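Local coordinates for protein aggretin alpha chain (Agkistrodon rhodostoma, PDB 3BX4) that triggers platelet aggregation as part of a snake-venom toxin that binds the platelet C-type lectin-like receptor CLEC1B (CLEC2), at residues Q18-Q23 and H127-K132; H102-G107 and V119-E124. All coordinates share one frame; numbering follows the deposited sequence.

Overall arrangement
Both contacts belong to one C-type lectin-like fold and lie about 16 Å apart, centre to centre. Interaction 1 pairs strand 15-21, early in the chain, with strand 127-133 near its end. Interaction 2 is nested within the loop thus closed and builds the hairpin of strands 106-110 and 118-121. Strand 69-76 joins the two within one mixed sheet, pairing parallel with 127-133 and antiparallel with 106-110. The chain runs directly from 118-121 into 127-133, and His127 packs against Tyr121 where the contacts meet. Disulfide Cys33-Cys131 ties helix 26-34 to strand 127-133 and Cys106-Cys123 closes the hairpin end, the two characteristic bridges of the C-type lectin fold; interaction 2 also touches another protein chain.

Interaction 1 (Q18-Q23 and H127-K132); sequences QAFNEQ and HAFVCK
Phe20 and Phe129 form a hydrogen-bonded pair between antiparallel strands, and their side chains share one face of the sheet with Cys131. Phe20 CB lies over one face of the Phe129 ring, toward the rim, 3.5 Å from Phe129 CZ, in a CH-pi contact. The two ring planes are only 19° apart, but the rings are slid so far that they barely overlap, with centroids 5.3 Å apart. Phe129 CG sits between its backbone N and carbonyl carbon (chi1 57°), and ring atoms CE2 and CZ reach Phe20 CB and CD1. Cys131 SG approaches the Phe20 ring obliquely, 3.6 Å from Phe20 CE1, a sulfur-aromatic contact.

Four backbone bonds hold the strands in register: Gln18 and Cys131 exchange two, and Phe20 and Phe129 exchange two. The straightest, Phe20 N to Phe129 O, is 3.0 Å long. On the other face Ala19 and Val130 form a close non-hydrogen-bonded pair, where small side chains fit; Ala19 CB meets Val130 CG2 at 3.9 Å.

Farther out, Phe32 of helix 26-34 meets both phenyl rings, and Cys33 forms the disulfide with Cys131. Beyond the corner at Glu22, Glu67 OE1 accepts from Gln23 NE2 and Ala128 N, and OE2 from His127 ND1, while His127 NE2 bonds to Gln125 OE1. Backbone bonds thus set the strand register, while apolar rings and the disulfide fix the helix against their face.

Interaction 2 (H102-G107 and V119-E124); sequences HTKKCG and VNYYCE. With SO4 (sulfate ion), chain J.
Cys106 and Cys123 are joined by a disulfide, SG to SG 2.1 Å, at the open end of the beta hairpin of strands 106-110 and 118-121 in the C-type lectin-like fold; it runs from the first residue of one strand to a residue just past the end of the other. Within the hairpin, Tyr121 N donates to Cys106 O at 2.8 Å. Gly107 pairs with Asn120 at the next, non-hydrogen-bonded position.

Beyond the strands, side chains and water take over. Asn120 ND2 gives a nearly straight bond of 2.8 Å to Lys104 O, which lies in the plane of the amide; asparagine suits this place because its short carboxamide offers an N-H to Lys104 O and a carbonyl oxygen, OD1, to water 3. Thr103 O accepts two donors, Cys123 N in a long, bent bond and water 1, which in turn accepts from Glu124 N.

Lys104 suits its place by being apolar along its chain and charged at its end. Its CG lies over one face of the Tyr122 ring, 3.7 Å from the centroid, while the ammonium forms a salt bridge with an acidic side chain of another protein chain. Water 3 accepts from Lys104 NZ and donates to Asn120 OD1; water 2 donates to Asn120 O at 2.6 Å and accepts a weak bond from Lys104 NZ.

Lys105 NZ donates to backbone carbonyls of Asn78 and Glu80 and, at 2.6 Å, to O3 of a sulfate ion, probably from the crystallisation liquor, which Arg75 NH1 also bonds. Thr103 OG1, anti to its backbone N (chi1 178°), donates to sulfate O1 at 2.9 Å.

Interaction 1 (Q18-Q23 and H127-K132)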
loop_
_atom_site.group_PDB
_atom_site.type_symbol
_atom_site.label_atom_id
_atom_site.label_comp_id
_atom_site.label_asym_id
_atom_site.label_seq_id
_atom_site.Cartn_x
_atom_site.Cartn_y
_atom_site.Cartn_z
ATOM N N GLN C 18 0.247 15.993 18.320
ATOM C CA GLN C 18 1.511 15.611 19.029
ATOM C C GLN C 18 2.506 15.152 18.010
ATOM O O GLN C 18 2.209 14.343 17.148
ATOM C CB GLN C 18 1.252 14.538 20.105
ATOM C CG GLN C 18 2.573 14.196 20.922
ATOM C CD GLN C 18 2.321 13.324 22.111
ATOM O OE1 GLN C 18 1.165 12.955 22.480
ATOM N NE2 GLN C 18 3.401 12.996 22.776
ATOM N N ALA C 19 3.779 15.622 18.164
ATOM C CA ALA C 19 4.852 15.213 17.256
ATOM C C ALA C 19 5.666 14.119 18.000
ATOM O O ALA C 19 5.930 14.291 19.185
ATOM C CB ALA C 19 5.751 16.373 16.949
ATOM N N PHE C 20 5.915 12.999 17.333
ATOM C CA PHE C 20 6.566 11.826 17.951
ATOM C C PHE C 20 7.889 11.667 17.286
ATOM O O PHE C 20 8.014 11.712 16.072
ATOM C CB PHE C 20 5.720 10.560 17.783
ATOM C CG PHE C 20 4.455 10.573 18.571
ATOM C CD1 PHE C 20 3.278 11.131 18.007
ATOM C CD2 PHE C 20 4.415 10.089 19.894
ATOM C CE1 PHE C 20 2.090 11.198 18.753
ATOM C CE2 PHE C 20 3.204 10.148 20.661
ATOM C CZ PHE C 20 2.021 10.713 20.072
ATOM N N ASN C 21 8.936 11.480 18.115
ATOM C CA ASN C 21 10.239 11.267 17.504
ATOM C C ASN C 21 10.534 9.799 17.246
ATOM O O ASN C 21 11.491 9.552 16.484
ATOM C CB ASN C 21 11.318 11.894 18.350
ATOM C CG ASN C 21 11.140 11.565 19.779
ATOM O OD1 ASN C 21 10.615 12.380 20.547
ATOM N ND2 ASN C 21 11.559 10.364 20.180
ATOM N N GLU C 22 9.748 8.865 17.806
ATOM C CA GLU C 22 9.760 7.431 17.366
ATOM C C GLU C 22 9.833 7.409 15.836
ATOM O O GLU C 22 8.982 7.993 15.148
ATOM C CB GLU C 22 8.478 6.642 17.724
ATOM C CG GLU C 22 8.299 6.050 19.110
ATOM C CD GLU C 22 7.317 6.881 19.953
ATOM O OE1 GLU C 22 7.065 8.054 19.592
ATOM O OE2 GLU C 22 6.786 6.363 20.959
ATOM N N GLN C 23 10.795 6.708 15.262
ATOM C CA GLN C 23 10.864 6.631 13.797
ATOM C C GLN C 23 10.106 5.440 13.227
ATOM O O GLN C 23 10.380 4.259 13.548
ATOM C CB GLN C 23 12.346 6.663 13.356
ATOM C CG GLN C 23 13.006 8.100 13.514
ATOM C CD GLN C 23 14.375 8.191 12.862
ATOM O OE1 GLN C 23 15.215 7.301 13.086
ATOM N NE2 GLN C 23 14.628 9.249 12.045
ATOM N N HIS C 127 10.617 7.525 9.822
ATOM C CA HIS C 127 10.782 8.921 10.212
ATOM C C HIS C 127 9.855 9.271 11.362
ATOM O O HIS C 127 8.907 8.573 11.622
ATOM C CB HIS C 127 10.563 9.887 9.013
ATOM C CG HIS C 127 11.563 9.705 7.906
ATOM N ND1 HIS C 127 12.855 10.186 8.000
ATOM C CD2 HIS C 127 11.518 8.955 6.783
ATOM C CE1 HIS C 127 13.546 9.776 6.948
ATOM N NE2 HIS C 127 12.745 9.078 6.163
ATOM N N ALA C 128 10.145 10.409 11.981
ATOM C CA ALA C 128 9.277 11.036 12.984
ATOM C C ALA C 128 7.934 11.401 12.249
ATOM O O ALA C 128 7.853 11.353 11.021
ATOM C CB ALA C 128 9.940 12.315 13.472
ATOM N N PHE C 129 6.937 11.726 13.061
ATOM C CA PHE C 129 5.589 11.973 12.434
ATOM C C PHE C 129 4.746 12.839 13.346
ATOM O O PHE C 129 4.984 13.035 14.504
ATOM C CB PHE C 129 4.925 10.618 12.165
ATOM C CG PHE C 129 4.776 9.748 13.353
ATOM C CD1 PHE C 129 5.804 8.843 13.738
ATOM C CD2 PHE C 129 3.646 9.782 14.153
ATOM C CE1 PHE C 129 5.661 8.039 14.858
ATOM C CE2 PHE C 129 3.507 8.981 15.278
ATOM C CZ PHE C 129 4.563 8.084 15.659
ATOM N N VAL C 130 3.584 13.367 12.853
ATOM C CA VAL C 130 2.825 14.139 13.782
ATOM C C VAL C 130 1.353 13.579 13.696
ATOM O O VAL C 130 0.935 13.327 12.547
ATOM C CB VAL C 130 2.745 15.668 13.323
ATOM C CG1 VAL C 130 1.780 16.411 14.207
ATOM C CG2 VAL C 130 4.195 16.307 13.396
ATOM N N CYS C 131 0.750 13.326 14.864
ATOM C CA CYS C 131 -0.696 12.842 14.964
ATOM C C CYS C 131 -1.567 14.060 15.213
ATOM O O CYS C 131 -1.195 15.026 15.849
ATOM C CB CYS C 131 -0.957 11.825 16.113
ATOM S SG CYS C 131 0.105 10.310 15.916
ATOM N N LYS C 132 -2.798 13.961 14.712
ATOM C CA LYS C 132 -3.831 15.041 14.862
ATOM C C LYS C 132 -5.045 14.272 15.335
ATOM O O LYS C 132 -5.385 13.221 14.756
ATOM C CB LYS C 132 -4.071 15.746 13.515
ATOM C CG LYS C 132 -5.350 16.679 13.432
ATOM C CD LYS C 132 -5.297 17.355 12.115
ATOM C CE LYS C 132 -6.576 18.269 11.879
ATOM N NZ LYS C 132 -6.517 18.859 10.541
#

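Interaction 2 (H102-G107 and V119-E124)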
loop_
_atom_site.group_PDB
_atom_site.type_symbol
_atom_site.label_atom_id
_atom_site.label_comp_id
_atom_site.label_asym_id
_atom_site.label_seq_id
_atom_site.Cartn_x
_atom_site.Cartn_y
_atom_site.Cartn_z
ATOM N N HIS C 102 11.438 2.195 -5.279
ATOM C CA HIS C 102 10.532 2.012 -4.130
ATOM C C HIS C 102 9.456 3.018 -4.115
ATOM O O HIS C 102 9.627 4.059 -4.723
ATOM C CB HIS C 102 11.270 2.004 -2.810
ATOM C CG HIS C 102 12.273 0.924 -2.769
ATOM N ND1 HIS C 102 11.923 -0.406 -2.861
ATOM C CD2 HIS C 102 13.625 0.965 -2.758
ATOM C CE1 HIS C 102 13.020 -1.145 -2.882
ATOM N NE2 HIS C 102 14.064 -0.339 -2.804
ATOM N N THR C 103 8.326 2.661 -3.483
ATOM C CA THR C 103 7.170 3.564 -3.525
ATOM C C THR C 103 7.529 4.978 -2.970
ATOM O O THR C 103 8.051 5.036 -1.835
ATOM C CB THR C 103 5.886 2.948 -2.874
ATOM O OG1 THR C 103 4.839 3.920 -2.938
ATOM C CG2 THR C 103 6.089 2.530 -1.388
ATOM N N LYS C 104 7.269 6.050 -3.746
ATOM C CA LYS C 104 7.225 7.485 -3.249
ATOM C C LYS C 104 5.805 8.182 -3.103
ATOM O O LYS C 104 5.619 9.325 -3.444
ATOM C CB LYS C 104 8.100 8.364 -4.130
ATOM C CG LYS C 104 9.354 8.966 -3.461
ATOM C CD LYS C 104 10.195 9.691 -4.404
ATOM C CE LYS C 104 10.535 11.018 -3.838
ATOM N NZ LYS C 104 11.531 11.825 -4.713
ATOM N N LYS C 105 4.854 7.487 -2.517
ATOM C CA LYS C 105 3.436 7.892 -2.593
ATOM C C LYS C 105 2.942 8.324 -1.230
ATOM O O LYS C 105 1.750 8.291 -0.935
ATOM C CB LYS C 105 2.683 6.669 -3.100
ATOM C CG LYS C 105 2.993 6.502 -4.590
ATOM C CD LYS C 105 2.503 5.172 -5.179
ATOM C CE LYS C 105 0.990 5.104 -5.228
ATOM N NZ LYS C 105 0.534 3.729 -5.601
ATOM N N CYS C 106 3.875 8.720 -0.360
ATOM C CA CYS C 106 3.566 9.260 0.978
ATOM C C CYS C 106 4.054 10.696 1.151
ATOM O O CYS C 106 5.140 11.038 0.654
ATOM C CB CYS C 106 4.162 8.386 2.119
ATOM S SG CYS C 106 3.393 6.779 2.190
ATOM N N GLY C 107 3.289 11.545 1.853
ATOM C CA GLY C 107 3.694 12.918 2.055
ATOM C C GLY C 107 4.404 13.226 3.410
ATOM O O GLY C 107 4.061 12.677 4.453
ATOM N N VAL C 119 6.298 17.536 0.648
ATOM C CA VAL C 119 7.078 16.815 -0.343
ATOM C C VAL C 119 6.593 15.337 -0.325
ATOM O O VAL C 119 6.052 14.921 0.678
ATOM C CB VAL C 119 8.612 16.888 -0.041
ATOM C CG1 VAL C 119 9.086 18.361 -0.006
ATOM C CG2 VAL C 119 8.980 16.225 1.262
ATOM N N ASN C 120 6.775 14.589 -1.413
ATOM C CA ASN C 120 6.503 13.172 -1.397
ATOM C C ASN C 120 7.792 12.421 -1.110
ATOM O O ASN C 120 8.895 12.866 -1.503
ATOM C CB ASN C 120 5.749 12.657 -2.650
ATOM C CG ASN C 120 6.550 12.772 -3.942
ATOM O OD1 ASN C 120 7.072 13.841 -4.284
ATOM N ND2 ASN C 120 6.647 11.653 -4.663
ATOM N N TYR C 121 7.670 11.318 -0.397
ATOM C CA TYR C 121 8.929 10.572 -0.084
ATOM C C TYR C 121 8.603 9.099 0.028
ATOM O O TYR C 121 7.490 8.649 -0.121
ATOM C CB TYR C 121 9.583 11.121 1.201
ATOM C CG TYR C 121 11.114 10.985 1.203
ATOM C CD1 TYR C 121 11.773 10.309 2.235
ATOM C CD2 TYR C 121 11.891 11.503 0.141
ATOM C CE1 TYR C 121 13.215 10.150 2.201
ATOM C CE2 TYR C 121 13.349 11.344 0.116
ATOM C CZ TYR C 121 13.945 10.712 1.177
ATOM O OH TYR C 121 15.329 10.530 1.135
ATOM N N TYR C 122 9.602 8.300 0.386
ATOM C CA TYR C 122 9.490 6.878 0.303
ATOM C C TYR C 122 8.756 6.302 1.531
ATOM O O TYR C 122 9.252 6.326 2.639
ATOM C CB TYR C 122 10.957 6.360 0.306
ATOM C CG TYR C 122 11.667 6.804 -0.944
ATOM C CD1 TYR C 122 12.554 7.887 -0.937
ATOM C CD2 TYR C 122 11.380 6.180 -2.161
ATOM C CE1 TYR C 122 13.227 8.309 -2.131
ATOM C CE2 TYR C 122 12.016 6.557 -3.304
ATOM C CZ TYR C 122 12.940 7.604 -3.293
ATOM O OH TYR C 122 13.485 7.969 -4.492
ATOM N N CYS C 123 7.544 5.778 1.320
ATOM C CA CYS C 123 6.670 5.283 2.414
ATOM C C CYS C 123 7.264 4.321 3.424
ATOM O O CYS C 123 6.916 4.351 4.577
ATOM C CB CYS C 123 5.485 4.551 1.788
ATOM S SG CYS C 123 4.404 5.647 0.786
ATOM N N GLU C 124 8.197 3.501 2.963
ATOM C CA GLU C 124 8.773 2.438 3.807
ATOM C C GLU C 124 9.938 2.928 4.626
ATOM O O GLU C 124 10.459 2.113 5.424
ATOM C CB GLU C 124 9.177 1.226 2.943
ATOM C CG GLU C 124 7.933 0.519 2.354
ATOM C CD GLU C 124 6.824 0.086 3.402
ATOM O OE1 GLU C 124 7.122 -0.349 4.539
ATOM O OE2 GLU C 124 5.606 0.156 3.065
HETATM S S SO4 J . 1.754 1.905 -2.632
HETATM O O1 SO4 J . 2.137 3.273 -2.273
HETATM O O2 SO4 J . 2.997 1.186 -2.991
HETATM O O3 SO4 J . 0.822 1.870 -3.751
HETATM O O4 SO4 J . 1.086 1.285 -1.502
HETATM O O HOH W 1 9.220 3.220 0.183
HETATM O O HOH W 2 10.509 14.500 -2.754
HETATM O O HOH W 3 9.607 13.836 -5.604
#